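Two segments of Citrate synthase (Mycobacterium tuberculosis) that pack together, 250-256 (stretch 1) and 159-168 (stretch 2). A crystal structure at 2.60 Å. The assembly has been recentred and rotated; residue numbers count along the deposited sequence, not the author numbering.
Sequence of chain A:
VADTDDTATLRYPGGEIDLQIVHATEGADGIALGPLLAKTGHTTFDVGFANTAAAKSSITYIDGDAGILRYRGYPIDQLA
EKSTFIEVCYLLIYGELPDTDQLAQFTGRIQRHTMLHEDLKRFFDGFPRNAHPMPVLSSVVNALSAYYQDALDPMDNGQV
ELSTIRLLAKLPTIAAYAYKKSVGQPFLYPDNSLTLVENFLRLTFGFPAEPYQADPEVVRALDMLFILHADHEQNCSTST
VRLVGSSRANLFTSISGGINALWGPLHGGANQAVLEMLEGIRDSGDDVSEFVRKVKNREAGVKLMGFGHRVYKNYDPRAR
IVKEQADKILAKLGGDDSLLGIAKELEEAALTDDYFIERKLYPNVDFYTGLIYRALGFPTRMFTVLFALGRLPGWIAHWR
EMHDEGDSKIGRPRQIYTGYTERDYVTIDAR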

ATOM      1  N   ASN A 250       4.779  10.109   2.979  1.00 45.59           N
ATOM      2  CA  ASN A 250       5.755  10.740   2.109  1.00 42.31           C
ATOM      3  C   ASN A 250       5.794  10.045   0.748  1.00 42.28           C
ATOM      4  O   ASN A 250       5.116   9.043   0.512  1.00 45.34           O
ATOM      5  CB  ASN A 250       7.126  10.856   2.777  1.00 43.96           C
ATOM      6  CG  ASN A 250       7.940   9.580   2.707  1.00 48.70           C
ATOM      7  OD1 ASN A 250       8.053   8.955   1.659  1.00 53.13           O
ATOM      8  ND2 ASN A 250       8.531   9.195   3.834  1.00 48.62           N
ATOM      9  N   LEU A 251       6.561  10.615  -0.163  1.00 42.86           N
ATOM     10  CA  LEU A 251       6.596  10.131  -1.532  1.00 39.57           C
ATOM     11  C   LEU A 251       7.075   8.714  -1.627  1.00 40.55           C
ATOM     12  O   LEU A 251       6.481   7.912  -2.316  1.00 53.71           O
ATOM     13  CB  LEU A 251       7.505  11.019  -2.364  1.00 39.06           C
ATOM     14  CG  LEU A 251       7.456  10.876  -3.873  1.00 39.34           C
ATOM     15  CD1 LEU A 251       6.088  10.513  -4.414  1.00 40.10           C
ATOM     16  CD2 LEU A 251       7.922  12.190  -4.476  1.00 42.37           C
ATOM     17  N   PHE A 252       8.141   8.398  -0.913  1.00 41.70           N
ATOM     18  CA  PHE A 252       8.700   7.058  -0.927  1.00 40.73           C
ATOM     19  C   PHE A 252       7.743   6.029  -0.375  1.00 42.38           C
ATOM     20  O   PHE A 252       7.643   4.910  -0.886  1.00 45.28           O
ATOM     21  CB  PHE A 252       9.986   7.020  -0.099  1.00 41.13           C
ATOM     22  CG  PHE A 252      11.071   7.927  -0.613  1.00 42.49           C
ATOM     23  CD1 PHE A 252      11.136   8.291  -1.966  1.00 40.30           C
ATOM     24  CD2 PHE A 252      12.045   8.424   0.250  1.00 43.12           C
ATOM     25  CE1 PHE A 252      12.142   9.130  -2.428  1.00 38.25           C
ATOM     26  CE2 PHE A 252      13.056   9.278  -0.218  1.00 38.39           C
ATOM     27  CZ  PHE A 252      13.105   9.614  -1.557  1.00 38.18           C
ATOM     28  N   THR A 253       7.052   6.391   0.695  1.00 43.22           N
ATOM     29  CA  THR A 253       6.200   5.429   1.363  1.00 40.51           C
ATOM     30  C   THR A 253       5.013   5.155   0.465  1.00 36.64           C
ATOM     31  O   THR A 253       4.584   4.007   0.322  1.00 34.64           O
ATOM     32  CB  THR A 253       5.788   5.923   2.759  1.00 44.76           C
ATOM     33  OG1 THR A 253       6.957   6.380   3.467  1.00 40.74           O
ATOM     34  CG2 THR A 253       5.099   4.809   3.526  1.00 46.80           C
ATOM     35  N   SER A 254       4.526   6.182  -0.216  1.00 37.54           N
ATOM     36  CA  SER A 254       3.443   5.975  -1.205  1.00 38.77           C
ATOM     37  C   SER A 254       3.851   5.104  -2.413  1.00 37.20           C
ATOM     38  O   SER A 254       3.064   4.272  -2.867  1.00 36.05           O
ATOM     39  CB  SER A 254       2.881   7.310  -1.668  1.00 42.32           C
ATOM     40  OG  SER A 254       2.851   8.238  -0.591  1.00 41.04           O
ATOM     41  N   ILE A 255       5.084   5.241  -2.902  1.00 34.23           N
ATOM     42  CA  ILE A 255       5.555   4.389  -4.033  1.00 32.84           C
ATOM     43  C   ILE A 255       5.734   2.941  -3.596  1.00 33.31           C
ATOM     44  O   ILE A 255       5.402   1.963  -4.294  1.00 30.75           O
ATOM     45  CB  ILE A 255       6.888   4.902  -4.562  1.00 33.18           C
ATOM     46  CG1 ILE A 255       6.694   6.258  -5.238  1.00 34.21           C
ATOM     47  CG2 ILE A 255       7.555   3.892  -5.485  1.00 36.63           C
ATOM     48  CD1 ILE A 255       5.673   6.258  -6.346  1.00 34.69           C
ATOM     49  N   SER A 256       6.293   2.801  -2.418  1.00 32.62           N
ATOM     50  CA  SER A 256       6.371   1.514  -1.838  1.00 33.08           C
ATOM     51  C   SER A 256       5.020   0.827  -1.816  1.00 32.95           C
ATOM     52  O   SER A 256       4.930  -0.333  -2.133  1.00 41.37           O
ATOM     53  CB  SER A 256       6.895   1.636  -0.441  1.00 35.60           C
ATOM     54  OG  SER A 256       6.850   0.339   0.105  1.00 42.84           O
TER
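Stretch 2 (159-168) QVELSTIRLL

How does stretch 2 lie on stretch 1? It is helical throughout, from Gln 159 to Leu 168, and packs against the helix that begins at Leu 251, just after the N-cap residue Asn 250. The two helices run in broadly the same direction, their axes crossing at -43° with a closest approach of 11.0 Å. No hydrogen bond links them, so the contact rests on side-chain packing that buries 316 Å² in total.

What does the first turn of stretch 2 offer? Gln 159 stays out of reach, but Val 160 brings its CG1 to 4.3 Å from CD2 of Leu 251, and its carbonyl O lies 3.9 Å from that same CD2. Glu 161 points away and Leu 162 is too distant to touch.

Which residues line the middle of the contact? Ser 163 points toward stretch 1: its OG is 3.6 Å from Leu 251 CD2, and its CB approaches Phe 252 CZ at 3.5 Å. Its hydroxyl donates to Gln 159 O, with 3.2 Å from OG to that oxygen, so this polar group is served within its own helix while it borders a leucine. Thr 164 does likewise, OG1 donating to Val 160 O at 2.9 Å; although its CA-to-CB bond points away, OG1 still lies 3.8 Å from Leu 251 CD2.

What closes the contact at the far end? Ile 165 is out of reach and Arg 166 adds little, but Leu 167 gathers three neighbours around one methyl. Its CD1 lies 3.8 Å from Leu 251 CG, 3.5 Å from Phe 252 CD1, at the ring edge, and 3.9 Å from Ile 255 CG1. With Val 160, Ser 163 and Thr 164, it forms the hole that receives Leu 251 as a knob. Leu 168 lies beyond reach.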

ATOM      1  N   GLN A 159      11.203  19.906  -2.254  1.00 52.09           N
ATOM      2  CA  GLN A 159      11.489  18.647  -1.601  1.00 50.78           C
ATOM      3  C   GLN A 159      10.856  17.506  -2.367  1.00 45.71           C
ATOM      4  O   GLN A 159      11.495  16.496  -2.630  1.00 40.52           O
ATOM      5  CB  GLN A 159      11.039  18.669  -0.141  1.00 52.56           C
ATOM      6  CG  GLN A 159      12.237  18.881   0.769  1.00 55.41           C
ATOM      7  CD  GLN A 159      11.880  18.982   2.234  1.00 59.66           C
ATOM      8  OE1 GLN A 159      11.301  18.068   2.826  1.00 57.68           O
ATOM      9  NE2 GLN A 159      12.205  20.119   2.834  1.00 63.51           N
ATOM     10  N   VAL A 160       9.608  17.680  -2.757  1.00 42.31           N
ATOM     11  CA  VAL A 160       8.942  16.708  -3.611  1.00 38.59           C
ATOM     12  C   VAL A 160       9.702  16.570  -4.927  1.00 41.82           C
ATOM     13  O   VAL A 160       9.810  15.492  -5.512  1.00 37.65           O
ATOM     14  CB  VAL A 160       7.549  17.194  -3.934  1.00 37.33           C
ATOM     15  CG1 VAL A 160       6.921  16.347  -5.016  1.00 36.95           C
ATOM     16  CG2 VAL A 160       6.695  17.150  -2.673  1.00 41.20           C
ATOM     17  N   GLU A 161      10.225  17.691  -5.379  1.00 39.93           N
ATOM     18  CA  GLU A 161      10.947  17.734  -6.600  1.00 45.38           C
ATOM     19  C   GLU A 161      12.231  16.923  -6.508  1.00 44.95           C
ATOM     20  O   GLU A 161      12.577  16.196  -7.415  1.00 47.29           O
ATOM     21  CB  GLU A 161      11.301  19.185  -6.887  1.00 50.35           C
ATOM     22  CG  GLU A 161      11.596  19.422  -8.329  1.00 58.50           C
ATOM     23  CD  GLU A 161      10.365  19.200  -9.183  1.00 64.54           C
ATOM     24  OE1 GLU A 161       9.548  20.136  -9.316  1.00 63.54           O
ATOM     25  OE2 GLU A 161      10.211  18.075  -9.703  1.00 72.03           O
ATOM     26  N   LEU A 162      12.948  17.087  -5.407  1.00 42.48           N
ATOM     27  CA  LEU A 162      14.213  16.437  -5.208  1.00 38.16           C
ATOM     28  C   LEU A 162      14.020  14.934  -5.028  1.00 42.01           C
ATOM     29  O   LEU A 162      14.805  14.145  -5.573  1.00 43.54           O
ATOM     30  CB  LEU A 162      14.871  17.036  -3.979  1.00 37.55           C
ATOM     31  CG  LEU A 162      16.255  16.553  -3.577  1.00 36.30           C
ATOM     32  CD1 LEU A 162      17.254  16.710  -4.709  1.00 36.15           C
ATOM     33  CD2 LEU A 162      16.713  17.311  -2.346  1.00 35.08           C
ATOM     34  N   SER A 163      12.977  14.511  -4.310  1.00 39.54           N
ATOM     35  CA  SER A 163      12.714  13.071  -4.222  1.00 41.97           C
ATOM     36  C   SER A 163      11.948  12.502  -5.411  1.00 42.71           C
ATOM     37  O   SER A 163      11.888  11.273  -5.577  1.00 44.93           O
ATOM     38  CB  SER A 163      12.042  12.667  -2.886  1.00 46.24           C
ATOM     39  OG  SER A 163      10.806  13.328  -2.663  1.00 49.49           O
ATOM     40  N   THR A 164      11.345  13.349  -6.238  1.00 42.47           N
ATOM     41  CA  THR A 164      10.863  12.865  -7.554  1.00 38.73           C
ATOM     42  C   THR A 164      12.090  12.473  -8.369  1.00 42.80           C
ATOM     43  O   THR A 164      12.151  11.394  -8.944  1.00 49.14           O
ATOM     44  CB  THR A 164      10.047  13.932  -8.268  1.00 36.51           C
ATOM     45  OG1 THR A 164       8.737  13.962  -7.691  1.00 34.16           O
ATOM     46  CG2 THR A 164       9.958  13.697  -9.789  1.00 38.17           C
ATOM     47  N   ILE A 165      13.094  13.335  -8.343  1.00 40.89           N
ATOM     48  CA  ILE A 165      14.338  13.084  -9.048  1.00 41.30           C
ATOM     49  C   ILE A 165      15.024  11.854  -8.502  1.00 44.19           C
ATOM     50  O   ILE A 165      15.335  10.922  -9.245  1.00 49.54           O
ATOM     51  CB  ILE A 165      15.285  14.310  -8.970  1.00 37.26           C
ATOM     52  CG1 ILE A 165      14.611  15.554  -9.568  1.00 36.13           C
ATOM     53  CG2 ILE A 165      16.547  14.050  -9.745  1.00 38.38           C
ATOM     54  CD1 ILE A 165      13.959  15.300 -10.934  1.00 36.97           C
ATOM     55  N   ARG A 166      15.273  11.858  -7.200  1.00 49.79           N
ATOM     56  CA  ARG A 166      15.898  10.716  -6.530  1.00 45.36           C
ATOM     57  C   ARG A 166      15.253   9.375  -6.871  1.00 47.02           C
ATOM     58  O   ARG A 166      15.943   8.373  -7.025  1.00 52.66           O
ATOM     59  CB  ARG A 166      15.844  10.918  -5.027  1.00 45.90           C
ATOM     60  CG  ARG A 166      17.119  11.475  -4.452  1.00 45.47           C
ATOM     61  CD  ARG A 166      16.874  12.301  -3.221  1.00 43.08           C
ATOM     62  NE  ARG A 166      18.138  12.799  -2.725  1.00 43.53           N
ATOM     63  CZ  ARG A 166      18.287  13.481  -1.595  1.00 46.01           C
ATOM     64  NH1 ARG A 166      17.228  13.747  -0.824  1.00 45.93           N
ATOM     65  NH2 ARG A 166      19.501  13.897  -1.237  1.00 43.27           N
ATOM     66  N   LEU A 167      13.936   9.342  -6.982  1.00 47.74           N
ATOM     67  CA  LEU A 167      13.240   8.090  -7.328  1.00 46.54           C
ATOM     68  C   LEU A 167      13.448   7.709  -8.771  1.00 45.83           C
ATOM     69  O   LEU A 167      13.699   6.554  -9.076  1.00 51.03           O
ATOM     70  CB  LEU A 167      11.738   8.210  -7.064  1.00 46.15           C
ATOM     71  CG  LEU A 167      11.282   7.776  -5.669  1.00 43.55           C
ATOM     72  CD1 LEU A 167       9.962   8.421  -5.294  1.00 42.42           C
ATOM     73  CD2 LEU A 167      11.149   6.267  -5.636  1.00 44.98           C
ATOM     74  N   LEU A 168      13.311   8.667  -9.670  1.00 44.19           N
ATOM     75  CA  LEU A 168      13.472   8.362 -11.087  1.00 46.09           C
ATOM     76  C   LEU A 168      14.898   7.926 -11.388  1.00 46.25           C
ATOM     77  O   LEU A 168      15.123   7.076 -12.251  1.00 45.61           O
ATOM     78  CB  LEU A 168      13.125   9.574 -11.944  1.00 42.38           C
ATOM     79  CG  LEU A 168      11.640   9.829 -12.087  1.00 38.27           C
ATOM     80  CD1 LEU A 168      11.458  11.226 -12.653  1.00 39.95           C
ATOM     81  CD2 LEU A 168      11.021   8.785 -13.001  1.00 38.39           C
TER